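Local coordinates for protein lactate racemase (Thermoanaerobacterium thermosaccharolyticum, PDB 2YJG) that interconverts the D- and L-isomers of lactate, using a nickel-pincer nucleotide cofactor, at residues F328-V341 with N380-A392. Sequence-based numbering, arbitrary orientation.
Sequences FYRWFKESKDPQDV and NYEYVKDMFMTPA
Y329 on helix 326-333 meets D386 at the end of helix 381-386 because CG of Y329 lies anti to its backbone N (chi1 172°), which aims the phenol at the carboxylate. Helix 381-386 belongs to the C-terminal domain and ends in a Schellman motif, with F388 as its C-prime residue, that turns the chain toward strand 390-392, at the edge of the parallel sheet. D386 OD2 is gripped twice: Y329 OH donates to its anti lone pair at 2.6 Å, and K333 NZ completes a salt bridge from above the carboxylate plane at 3.2 Å. The Y383 edge meets the Y329 face in a T-shaped pair, planes at 73°, and the H323 ring stacks on Y329. A phenylalanine in place of Y329 would probably cost D386 OD2 its hydroxyl donor and leave the carboxylate freer to turn. M387 bends at chi3 (81°), laying its CE over one F328 face, 3.6 Å from the ring centroid, with SD at the Y329 edge. M387 CE also reaches F332 CD1 at 3.5 Å. Beyond the helix end, the F388 ring fits against loop 334-337 and the start of helix 338-346, with D337 CA and P338 CD over one face and S335 O in plane at its edge, 3.4 Å from F388 CZ.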
loop_
_atom_site.group_PDB
_atom_site.type_symbol
_atom_site.label_atom_id
_atom_site.label_comp_id
_atom_site.label_asym_id
_atom_site.label_seq_id
_atom_site.Cartn_x
_atom_site.Cartn_y
_atom_site.Cartn_z
ATOM N N PHE A 328 -13.151 -28.942 11.384
ATOM C CA PHE A 328 -12.831 -30.085 10.513
ATOM C C PHE A 328 -12.367 -31.236 11.346
ATOM O O PHE A 328 -12.882 -32.325 11.216
ATOM C CB PHE A 328 -11.750 -29.628 9.508
ATOM C CG PHE A 328 -11.110 -30.756 8.715
ATOM C CD1 PHE A 328 -11.849 -31.515 7.822
ATOM C CD2 PHE A 328 -9.732 -30.963 8.782
ATOM C CE1 PHE A 328 -11.226 -32.517 7.054
ATOM C CE2 PHE A 328 -9.101 -31.941 8.031
ATOM C CZ PHE A 328 -9.840 -32.736 7.172
ATOM N N TYR A 329 -11.387 -30.990 12.233
ATOM C CA TYR A 329 -10.789 -32.027 13.064
ATOM C C TYR A 329 -11.794 -32.657 14.058
ATOM O O TYR A 329 -11.880 -33.891 14.220
ATOM C CB TYR A 329 -9.634 -31.392 13.802
ATOM C CG TYR A 329 -8.972 -32.213 14.854
ATOM C CD1 TYR A 329 -8.440 -33.465 14.572
ATOM C CD2 TYR A 329 -8.836 -31.711 16.176
ATOM C CE1 TYR A 329 -7.796 -34.213 15.566
ATOM C CE2 TYR A 329 -8.169 -32.446 17.149
ATOM C CZ TYR A 329 -7.632 -33.689 16.839
ATOM O OH TYR A 329 -6.995 -34.420 17.825
ATOM N N ARG A 330 -12.520 -31.788 14.732
ATOM C CA ARG A 330 -13.499 -32.110 15.793
ATOM C C ARG A 330 -14.652 -32.977 15.275
ATOM O O ARG A 330 -15.139 -33.799 15.978
ATOM C CB ARG A 330 -14.022 -30.790 16.369
ATOM C CG ARG A 330 -14.874 -30.773 17.663
ATOM C CD ARG A 330 -15.274 -29.260 18.097
ATOM N NE ARG A 330 -15.556 -28.322 16.962
ATOM C CZ ARG A 330 -15.588 -26.977 17.031
ATOM N NH1 ARG A 330 -15.385 -26.334 18.196
ATOM N NH2 ARG A 330 -15.821 -26.254 15.914
ATOM N N TRP A 331 -15.030 -32.847 14.020
ATOM C CA TRP A 331 -16.031 -33.741 13.459
ATOM C C TRP A 331 -15.624 -35.176 13.658
ATOM O O TRP A 331 -16.438 -35.933 14.070
ATOM C CB TRP A 331 -16.285 -33.471 11.963
ATOM C CG TRP A 331 -17.190 -32.324 11.697
ATOM C CD1 TRP A 331 -16.885 -31.176 11.042
ATOM C CD2 TRP A 331 -18.598 -32.259 11.982
ATOM N NE1 TRP A 331 -18.002 -30.381 10.960
ATOM C CE2 TRP A 331 -19.072 -31.051 11.490
ATOM C CE3 TRP A 331 -19.494 -33.132 12.619
ATOM C CZ2 TRP A 331 -20.401 -30.629 11.696
ATOM C CZ3 TRP A 331 -20.833 -32.717 12.795
ATOM C CH2 TRP A 331 -21.268 -31.540 12.277
ATOM N N PHE A 332 -14.339 -35.499 13.426
ATOM C CA PHE A 332 -13.823 -36.847 13.549
ATOM C C PHE A 332 -13.496 -37.182 15.000
ATOM O O PHE A 332 -13.824 -38.269 15.499
ATOM C CB PHE A 332 -12.601 -37.006 12.680
ATOM C CG PHE A 332 -12.936 -36.883 11.226
ATOM C CD1 PHE A 332 -12.998 -35.627 10.631
ATOM C CD2 PHE A 332 -13.301 -37.967 10.514
ATOM C CE1 PHE A 332 -13.358 -35.473 9.334
ATOM C CE2 PHE A 332 -13.703 -37.830 9.162
ATOM C CZ PHE A 332 -13.742 -36.607 8.594
ATOM N N LYS A 333 -12.915 -36.209 15.675
ATOM C CA LYS A 333 -12.454 -36.455 17.056
ATOM C C LYS A 333 -13.641 -36.806 17.943
ATOM O O LYS A 333 -13.509 -37.687 18.823
ATOM C CB LYS A 333 -11.734 -35.242 17.588
ATOM C CG LYS A 333 -11.303 -35.384 19.028
ATOM C CD LYS A 333 -9.904 -35.863 19.194
ATOM C CE LYS A 333 -9.482 -35.622 20.687
ATOM N NZ LYS A 333 -8.021 -35.748 20.873
ATOM N N GLU A 334 -14.778 -36.162 17.674
ATOM C CA GLU A 334 -16.037 -36.326 18.432
ATOM C C GLU A 334 -17.031 -37.414 17.895
ATOM O O GLU A 334 -18.130 -37.546 18.420
ATOM C CB GLU A 334 -16.782 -34.993 18.454
ATOM C CG GLU A 334 -15.969 -33.791 19.021
ATOM C CD GLU A 334 -15.829 -33.863 20.527
ATOM O OE1 GLU A 334 -16.827 -34.272 21.179
ATOM O OE2 GLU A 334 -14.748 -33.524 21.073
ATOM N N SER A 335 -16.653 -38.209 16.893
ATOM C CA SER A 335 -17.585 -39.170 16.327
ATOM C C SER A 335 -17.059 -40.587 16.420
ATOM O O SER A 335 -15.875 -40.809 16.713
ATOM C CB SER A 335 -17.929 -38.824 14.837
ATOM O OG SER A 335 -18.518 -37.543 14.752
ATOM N N LYS A 336 -17.925 -41.546 16.137
ATOM C CA LYS A 336 -17.561 -42.981 16.294
ATOM C C LYS A 336 -16.721 -43.551 15.168
ATOM O O LYS A 336 -15.942 -44.497 15.359
ATOM C CB LYS A 336 -18.816 -43.841 16.389
ATOM C CG LYS A 336 -19.711 -43.569 17.615
ATOM C CD LYS A 336 -20.909 -44.541 17.755
ATOM C CE LYS A 336 -21.926 -44.440 16.601
ATOM N NZ LYS A 336 -23.189 -45.238 16.805
ATOM N N ASP A 337 -16.988 -43.082 13.961
ATOM C CA ASP A 337 -16.352 -43.596 12.762
ATOM C C ASP A 337 -16.764 -42.685 11.641
ATOM O O ASP A 337 -17.578 -41.778 11.851
ATOM C CB ASP A 337 -16.762 -45.051 12.467
ATOM C CG ASP A 337 -18.267 -45.275 12.415
ATOM O OD1 ASP A 337 -19.059 -44.380 12.019
ATOM O OD2 ASP A 337 -18.656 -46.437 12.718
ATOM N N PRO A 338 -16.220 -42.906 10.443
ATOM C CA PRO A 338 -16.594 -41.982 9.376
ATOM C C PRO A 338 -18.094 -41.944 8.995
ATOM O O PRO A 338 -18.568 -40.866 8.560
ATOM C CB PRO A 338 -15.731 -42.432 8.195
ATOM C CG PRO A 338 -14.554 -43.203 8.851
ATOM C CD PRO A 338 -15.039 -43.732 10.141
ATOM N N GLN A 339 -18.805 -43.082 9.067
ATOM C CA GLN A 339 -20.213 -43.109 8.749
ATOM C C GLN A 339 -20.963 -42.207 9.752
ATOM O O GLN A 339 -21.903 -41.525 9.356
ATOM C CB GLN A 339 -20.821 -44.506 8.848
ATOM C CG GLN A 339 -22.260 -44.540 8.480
ATOM C CD GLN A 339 -22.491 -44.160 7.039
ATOM O OE1 GLN A 339 -23.274 -43.218 6.710
ATOM N NE2 GLN A 339 -21.836 -44.871 6.141
ATOM N N ASP A 340 -20.497 -42.168 11.004
ATOM C CA ASP A 340 -21.122 -41.304 12.042
ATOM C C ASP A 340 -20.950 -39.810 11.603
ATOM O O ASP A 340 -21.883 -39.037 11.624
ATOM C CB ASP A 340 -20.468 -41.588 13.384
ATOM C CG ASP A 340 -21.264 -41.081 14.571
ATOM O OD1 ASP A 340 -22.492 -40.964 14.478
ATOM O OD2 ASP A 340 -20.623 -40.794 15.597
ATOM N N VAL A 341 -19.747 -39.450 11.171
ATOM C CA VAL A 341 -19.453 -38.122 10.712
ATOM C C VAL A 341 -20.372 -37.735 9.587
ATOM O O VAL A 341 -21.009 -36.661 9.653
ATOM C CB VAL A 341 -17.975 -37.941 10.301
ATOM C CG1 VAL A 341 -17.781 -36.553 9.584
ATOM C CG2 VAL A 341 -17.049 -38.230 11.546
ATOM N N ASN A 380 1.957 -34.770 13.305
ATOM C CA ASN A 380 0.578 -34.994 12.935
ATOM C C ASN A 380 0.052 -36.416 13.133
ATOM O O ASN A 380 -1.113 -36.682 12.792
ATOM C CB ASN A 380 0.382 -34.671 11.423
ATOM C CG ASN A 380 0.731 -33.248 11.088
ATOM O OD1 ASN A 380 0.409 -32.346 11.870
ATOM N ND2 ASN A 380 1.421 -33.018 9.919
ATOM N N TYR A 381 0.865 -37.327 13.688
ATOM C CA TYR A 381 0.442 -38.703 13.735
ATOM C C TYR A 381 -0.803 -38.870 14.559
ATOM O O TYR A 381 -1.676 -39.664 14.200
ATOM C CB TYR A 381 1.538 -39.632 14.247
ATOM C CG TYR A 381 2.801 -39.778 13.394
ATOM C CD1 TYR A 381 2.825 -39.501 12.000
ATOM C CD2 TYR A 381 3.976 -40.308 13.966
ATOM C CE1 TYR A 381 4.005 -39.660 11.227
ATOM C CE2 TYR A 381 5.156 -40.478 13.208
ATOM C CZ TYR A 381 5.187 -40.155 11.828
ATOM O OH TYR A 381 6.404 -40.360 11.060
ATOM N N GLU A 382 -0.888 -38.151 15.676
ATOM C CA GLU A 382 -2.060 -38.330 16.550
ATOM C C GLU A 382 -3.299 -37.785 15.884
ATOM O O GLU A 382 -4.365 -38.393 15.948
ATOM C CB GLU A 382 -1.799 -37.686 17.906
ATOM C CG GLU A 382 -0.677 -38.391 18.654
ATOM C CD GLU A 382 -0.887 -39.927 18.876
ATOM O OE1 GLU A 382 -2.028 -40.418 19.160
ATOM O OE2 GLU A 382 0.135 -40.650 18.787
ATOM N N TYR A 383 -3.152 -36.686 15.146
ATOM C CA TYR A 383 -4.308 -36.148 14.417
ATOM C C TYR A 383 -4.819 -37.171 13.398
ATOM O O TYR A 383 -6.032 -37.409 13.220
ATOM C CB TYR A 383 -3.972 -34.874 13.651
ATOM C CG TYR A 383 -3.564 -33.665 14.462
ATOM C CD1 TYR A 383 -4.134 -33.388 15.689
ATOM C CD2 TYR A 383 -2.631 -32.779 13.951
ATOM C CE1 TYR A 383 -3.777 -32.255 16.389
ATOM C CE2 TYR A 383 -2.262 -31.648 14.631
ATOM C CZ TYR A 383 -2.829 -31.397 15.868
ATOM O OH TYR A 383 -2.452 -30.263 16.540
ATOM N N VAL A 384 -3.882 -37.736 12.658
ATOM C CA VAL A 384 -4.232 -38.660 11.602
ATOM C C VAL A 384 -4.994 -39.863 12.198
ATOM O O VAL A 384 -6.040 -40.300 11.645
ATOM C CB VAL A 384 -2.954 -39.148 10.850
ATOM C CG1 VAL A 384 -3.313 -40.318 9.921
ATOM C CG2 VAL A 384 -2.290 -37.992 10.105
ATOM N N LYS A 385 -4.499 -40.386 13.334
ATOM C CA LYS A 385 -5.184 -41.485 14.049
ATOM C C LYS A 385 -6.590 -41.098 14.543
ATOM O O LYS A 385 -7.566 -41.869 14.445
ATOM C CB LYS A 385 -4.342 -41.944 15.248
ATOM C CG LYS A 385 -3.130 -42.740 14.924
ATOM C CD LYS A 385 -2.391 -43.168 16.198
ATOM C CE LYS A 385 -0.908 -43.329 16.032
ATOM N NZ LYS A 385 -0.170 -42.968 17.310
ATOM N N ASP A 386 -6.691 -39.880 15.035
ATOM C CA ASP A 386 -7.930 -39.335 15.545
ATOM C C ASP A 386 -8.950 -39.156 14.411
ATOM O O ASP A 386 -10.140 -39.119 14.651
ATOM C CB ASP A 386 -7.686 -37.970 16.199
ATOM C CG ASP A 386 -7.062 -38.059 17.598
ATOM O OD1 ASP A 386 -6.874 -39.148 18.114
ATOM O OD2 ASP A 386 -6.779 -36.988 18.147
ATOM N N MET A 387 -8.474 -39.036 13.173
ATOM C CA MET A 387 -9.320 -38.868 11.997
ATOM C C MET A 387 -9.519 -40.170 11.207
ATOM O O MET A 387 -9.805 -40.163 10.020
ATOM C CB MET A 387 -8.792 -37.722 11.120
ATOM C CG MET A 387 -8.792 -36.406 11.875
ATOM S SD MET A 387 -8.206 -34.972 10.959
ATOM C CE MET A 387 -9.683 -34.594 10.036
ATOM N N PHE A 388 -9.466 -41.282 11.924
ATOM C CA PHE A 388 -9.696 -42.597 11.382
ATOM C C PHE A 388 -8.821 -42.907 10.174
ATOM O O PHE A 388 -9.252 -43.613 9.281
ATOM C CB PHE A 388 -11.160 -42.772 11.034
ATOM C CG PHE A 388 -12.095 -42.367 12.160
ATOM C CD1 PHE A 388 -12.077 -43.035 13.351
ATOM C CD2 PHE A 388 -12.960 -41.313 12.007
ATOM C CE1 PHE A 388 -12.922 -42.680 14.371
ATOM C CE2 PHE A 388 -13.802 -40.954 13.012
ATOM C CZ PHE A 388 -13.770 -41.636 14.208
ATOM N N MET A 389 -7.607 -42.355 10.148
ATOM C CA MET A 389 -6.628 -42.686 9.149
ATOM C C MET A 389 -5.412 -43.343 9.847
ATOM O O MET A 389 -5.430 -43.539 11.085
ATOM C CB MET A 389 -6.268 -41.450 8.377
ATOM C CG MET A 389 -7.430 -40.976 7.593
ATOM S SD MET A 389 -7.019 -39.589 6.621
ATOM C CE MET A 389 -6.977 -38.251 7.853
ATOM N N THR A 390 -4.409 -43.754 9.067
ATOM C CA THR A 390 -3.228 -44.404 9.623
ATOM C C THR A 390 -2.024 -43.626 9.161
ATOM O O THR A 390 -1.805 -43.426 7.918
ATOM C CB THR A 390 -3.084 -45.847 9.146
ATOM O OG1 THR A 390 -4.252 -46.574 9.449
ATOM C CG2 THR A 390 -1.867 -46.516 9.770
ATOM N N PRO A 391 -1.238 -43.147 10.128
ATOM C CA PRO A 391 -0.016 -42.443 9.785
ATOM C C PRO A 391 1.092 -43.426 9.362
ATOM O O PRO A 391 1.097 -44.584 9.802
ATOM C CB PRO A 391 0.358 -41.763 11.088
ATOM C CG PRO A 391 -0.217 -42.658 12.153
ATOM C CD PRO A 391 -1.361 -43.385 11.575
ATOM N N ALA A 392 1.989 -42.960 8.515
ATOM C CA ALA A 392 3.191 -43.743 8.141
ATOM C C ALA A 392 4.381 -42.826 8.033
ATOM O O ALA A 392 4.230 -41.654 7.644
ATOM C CB ALA A 392 2.969 -44.496 6.835
#